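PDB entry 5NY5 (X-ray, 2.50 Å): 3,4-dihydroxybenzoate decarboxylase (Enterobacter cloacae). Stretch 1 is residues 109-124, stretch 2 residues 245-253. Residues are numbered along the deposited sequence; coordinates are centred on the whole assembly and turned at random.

Stretch 1, residues 109-124: VVPASQAPCQEQVFYA
Stretch 2, residues 245-253: VELVQGVAV

The two stretches meet first as neighbouring parallel strands and then through side chains presented by a winding loop, burying 584 Å² in total. Val109 continues a strand that begins earlier in the chain and, with Val110 following it, runs alongside the strand that starts at Glu246. Val109 pairs with Leu247 in parallel register (CA to CA 4.4 Å), with both side chains on one face of the sheet. Backbone torsions are extended: phi/psi is -84/143 at Val109, -136/154 at Val110, -119/150 at Leu247 and -131/139 at Val248. Beyond Pro111 (-71/164), stretch 1 turns through short 3-10 segments at 112-113 and 116-117, held by Gln114 N to Pro111 O (2.9 Å) and Gln118 N to Ala115 O (2.9 Å), before a second strand spans 120-123.

Two hydrogen bonds cross the interface. Val110 N donates to Leu247 O at 2.6 Å, a short bond with an angle of 153° at the hydrogen. The same carbonyl also receives a CA-H...O contact from Val109, CA to O 3.2 Å, so one oxygen serves two consecutive residues. Further along, Gln118 reaches across with chi1 m and chi2 t (chi3 -9°), and its NE2 donates to Gln249 O at 3.1 Å and 146°, binding the loop to the backbone just after Val248.

Apolar packing centres on Val248, which has chi1 p and is buried. Its CG2 lies 3.7 Å from Ala115 CB, while its CG1 lies 3.8 Å from Cys117 SG (chi1 p); CG1 also lies 4.0 Å from Ala115 CB, so Val248 packs against both residues. Gln118 NE2 passes 3.6 Å from Val248 CG2, so the amide that carries the hydrogen bond also covers this methyl. On the face shared by Val109 (chi1 m) and Leu247 (m, t), contact is looser, with CG1 of Val109 4.3 Å from CB of Leu247. Glu246 (m, t) contributes the aliphatic part of its side chain: its CG is 4.0 Å from CG1 of Val110, which also has chi1 m.

A second cluster forms around Val251 (chi1 158°, t; phi/psi -97/-38), whose side chain points toward stretch 1. Val121 (t) places CG1 4.2 Å from Val251 CG1, and Gln118 NE2 approaches Val251 CG2 to 3.4 Å. Tyr123 (chi1 m, chi2 -77°) leaves its backbone sideways, yet its end comes close: CE1 and OH lie 3.5 and 3.2 Å from Val251 CG1. Ala252 CB sits at the ring edge, 4.5 Å from Tyr123 CE1.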

# COMPACT_ATOMS: atom_id res chain seq x y z
N VAL A 109 -42.84 33.21 -28.23
CA VAL A 109 -44.15 33.18 -27.60
C VAL A 109 -45.23 33.24 -28.68
O VAL A 109 -45.06 33.90 -29.72
CB VAL A 109 -44.30 34.34 -26.60
CG1 VAL A 109 -43.20 34.28 -25.56
CG2 VAL A 109 -44.28 35.68 -27.31
N VAL A 110 -46.32 32.52 -28.46
CA VAL A 110 -47.43 32.46 -29.42
C VAL A 110 -48.74 32.58 -28.66
O VAL A 110 -48.82 32.24 -27.47
CB VAL A 110 -47.42 31.17 -30.25
CG1 VAL A 110 -46.12 31.03 -31.03
CG2 VAL A 110 -47.65 29.96 -29.37
N PRO A 111 -49.78 33.07 -29.32
CA PRO A 111 -51.10 33.14 -28.68
C PRO A 111 -51.71 31.76 -28.50
O PRO A 111 -51.29 30.78 -29.13
CB PRO A 111 -51.93 33.99 -29.64
CG PRO A 111 -50.92 34.71 -30.49
CD PRO A 111 -49.77 33.76 -30.62
N ALA A 112 -52.73 31.70 -27.64
CA ALA A 112 -53.42 30.44 -27.37
C ALA A 112 -53.97 29.80 -28.63
O ALA A 112 -54.27 28.60 -28.63
CB ALA A 112 -54.55 30.67 -26.37
N SER A 113 -54.12 30.57 -29.71
CA SER A 113 -54.57 30.01 -30.98
C SER A 113 -53.65 28.88 -31.44
O SER A 113 -54.11 27.91 -32.06
CB SER A 113 -54.64 31.11 -32.03
OG SER A 113 -54.91 30.60 -33.32
N GLN A 114 -52.36 28.97 -31.13
CA GLN A 114 -51.35 28.02 -31.60
C GLN A 114 -50.81 27.17 -30.46
O GLN A 114 -49.69 26.65 -30.53
CB GLN A 114 -50.20 28.76 -32.29
CG GLN A 114 -50.49 29.26 -33.69
CD GLN A 114 -49.28 29.96 -34.28
OE1 GLN A 114 -48.99 31.11 -33.93
NE2 GLN A 114 -48.56 29.27 -35.16
N ALA A 115 -51.60 26.99 -29.40
CA ALA A 115 -51.20 26.28 -28.20
C ALA A 115 -52.08 25.04 -28.04
O ALA A 115 -53.07 25.06 -27.28
CB ALA A 115 -51.29 27.17 -26.96
N PRO A 116 -51.75 23.94 -28.72
CA PRO A 116 -52.52 22.70 -28.52
C PRO A 116 -52.59 22.27 -27.07
O PRO A 116 -53.56 21.61 -26.68
CB PRO A 116 -51.76 21.69 -29.38
CG PRO A 116 -51.05 22.50 -30.39
CD PRO A 116 -50.69 23.78 -29.72
N CYS A 117 -51.58 22.62 -26.27
CA CYS A 117 -51.60 22.24 -24.86
C CYS A 117 -52.83 22.77 -24.15
O CYS A 117 -53.31 22.15 -23.19
CB CYS A 117 -50.33 22.73 -24.17
SG CYS A 117 -50.27 24.50 -23.84
N GLN A 118 -53.39 23.90 -24.60
CA GLN A 118 -54.53 24.51 -23.95
C GLN A 118 -55.86 24.18 -24.63
O GLN A 118 -56.81 24.96 -24.56
CB GLN A 118 -54.34 26.03 -23.86
CG GLN A 118 -53.19 26.44 -22.97
CD GLN A 118 -53.05 27.94 -22.82
OE1 GLN A 118 -53.73 28.70 -23.50
NE2 GLN A 118 -52.19 28.37 -21.91
N GLU A 119 -55.95 23.01 -25.27
CA GLU A 119 -57.22 22.57 -25.83
C GLU A 119 -58.23 22.21 -24.75
O GLU A 119 -59.44 22.23 -25.01
CB GLU A 119 -57.01 21.38 -26.77
CG GLU A 119 -56.36 21.73 -28.09
CD GLU A 119 -55.90 20.51 -28.86
OE1 GLU A 119 -56.08 19.38 -28.35
OE2 GLU A 119 -55.36 20.67 -29.98
N GLN A 120 -57.76 21.87 -23.55
CA GLN A 120 -58.61 21.67 -22.39
C GLN A 120 -58.05 22.48 -21.23
O GLN A 120 -56.83 22.65 -21.11
CB GLN A 120 -58.70 20.20 -21.97
CG GLN A 120 -59.23 19.25 -23.02
CD GLN A 120 -59.31 17.82 -22.52
OE1 GLN A 120 -58.71 16.92 -23.09
NE2 GLN A 120 -60.05 17.62 -21.44
N VAL A 121 -58.94 22.97 -20.37
CA VAL A 121 -58.54 23.73 -19.19
C VAL A 121 -59.39 23.27 -18.01
O VAL A 121 -60.62 23.23 -18.10
CB VAL A 121 -58.69 25.25 -19.40
CG1 VAL A 121 -58.44 25.98 -18.10
CG2 VAL A 121 -57.72 25.73 -20.46
N PHE A 122 -58.73 22.93 -16.90
CA PHE A 122 -59.39 22.55 -15.66
C PHE A 122 -58.90 23.48 -14.57
O PHE A 122 -57.74 23.40 -14.16
CB PHE A 122 -59.11 21.09 -15.30
CG PHE A 122 -59.73 20.09 -16.24
CD1 PHE A 122 -59.13 19.80 -17.46
CD2 PHE A 122 -60.89 19.43 -15.90
CE1 PHE A 122 -59.69 18.89 -18.32
CE2 PHE A 122 -61.46 18.51 -16.76
CZ PHE A 122 -60.86 18.24 -17.97
N TYR A 123 -59.77 24.37 -14.10
CA TYR A 123 -59.41 25.28 -13.02
C TYR A 123 -59.59 24.59 -11.67
O TYR A 123 -60.54 23.83 -11.46
CB TYR A 123 -60.25 26.55 -13.07
CG TYR A 123 -59.99 27.41 -14.29
CD1 TYR A 123 -58.86 28.21 -14.37
CD2 TYR A 123 -60.87 27.42 -15.36
CE1 TYR A 123 -58.61 29.00 -15.47
CE2 TYR A 123 -60.64 28.21 -16.47
CZ TYR A 123 -59.51 28.99 -16.52
OH TYR A 123 -59.28 29.77 -17.63
N ALA A 124 -58.67 24.88 -10.74
CA ALA A 124 -58.69 24.25 -9.43
C ALA A 124 -59.68 24.88 -8.47
O ALA A 124 -59.95 24.30 -7.41
CB ALA A 124 -57.29 24.28 -8.81
N VAL A 245 -38.80 26.68 -30.35
CA VAL A 245 -39.81 26.13 -29.45
C VAL A 245 -40.85 27.20 -29.15
O VAL A 245 -40.51 28.35 -28.83
CB VAL A 245 -39.14 25.62 -28.16
CG1 VAL A 245 -40.18 25.06 -27.21
CG2 VAL A 245 -38.10 24.58 -28.49
N GLU A 246 -42.12 26.83 -29.25
CA GLU A 246 -43.20 27.79 -29.07
C GLU A 246 -43.67 27.81 -27.62
O GLU A 246 -43.83 26.76 -26.99
CB GLU A 246 -44.37 27.45 -30.00
CG GLU A 246 -44.05 27.66 -31.47
CD GLU A 246 -45.07 27.02 -32.39
OE1 GLU A 246 -44.75 26.83 -33.59
OE2 GLU A 246 -46.19 26.71 -31.93
N LEU A 247 -43.89 29.01 -27.10
CA LEU A 247 -44.34 29.22 -25.73
C LEU A 247 -45.68 29.94 -25.73
O LEU A 247 -45.99 30.72 -26.64
CB LEU A 247 -43.32 30.03 -24.93
CG LEU A 247 -41.93 29.41 -24.80
CD1 LEU A 247 -40.97 30.35 -24.11
CD2 LEU A 247 -42.02 28.09 -24.05
N VAL A 248 -46.48 29.66 -24.71
CA VAL A 248 -47.80 30.25 -24.56
C VAL A 248 -47.93 30.80 -23.15
O VAL A 248 -47.48 30.17 -22.19
CB VAL A 248 -48.92 29.23 -24.86
CG1 VAL A 248 -48.72 27.96 -24.05
CG2 VAL A 248 -50.29 29.82 -24.59
N GLN A 249 -48.53 31.98 -23.02
CA GLN A 249 -48.76 32.57 -21.71
C GLN A 249 -49.65 31.66 -20.87
O GLN A 249 -50.56 31.01 -21.39
CB GLN A 249 -49.38 33.95 -21.85
CG GLN A 249 -49.64 34.66 -20.53
CD GLN A 249 -48.37 34.91 -19.75
OE1 GLN A 249 -47.31 35.13 -20.33
NE2 GLN A 249 -48.48 34.88 -18.43
N GLY A 250 -49.38 31.61 -19.57
CA GLY A 250 -50.19 30.80 -18.69
C GLY A 250 -51.62 31.30 -18.61
O GLY A 250 -51.94 32.44 -18.94
N VAL A 251 -52.49 30.41 -18.15
CA VAL A 251 -53.91 30.70 -18.04
C VAL A 251 -54.29 31.12 -16.63
O VAL A 251 -55.11 32.03 -16.45
CB VAL A 251 -54.73 29.47 -18.49
CG1 VAL A 251 -56.12 29.49 -17.91
CG2 VAL A 251 -54.80 29.42 -20.01
N ALA A 252 -53.69 30.51 -15.61
CA ALA A 252 -54.02 30.80 -14.23
C ALA A 252 -52.86 31.33 -13.40
O ALA A 252 -53.10 31.80 -12.28
CB ALA A 252 -54.59 29.55 -13.54
N VAL A 253 -51.63 31.25 -13.89
CA VAL A 253 -50.46 31.68 -13.13
C VAL A 253 -49.61 32.59 -14.00
O VAL A 253 -49.82 32.72 -15.21
CB VAL A 253 -49.62 30.48 -12.63
CG1 VAL A 253 -50.44 29.61 -11.70
CG2 VAL A 253 -49.09 29.68 -13.80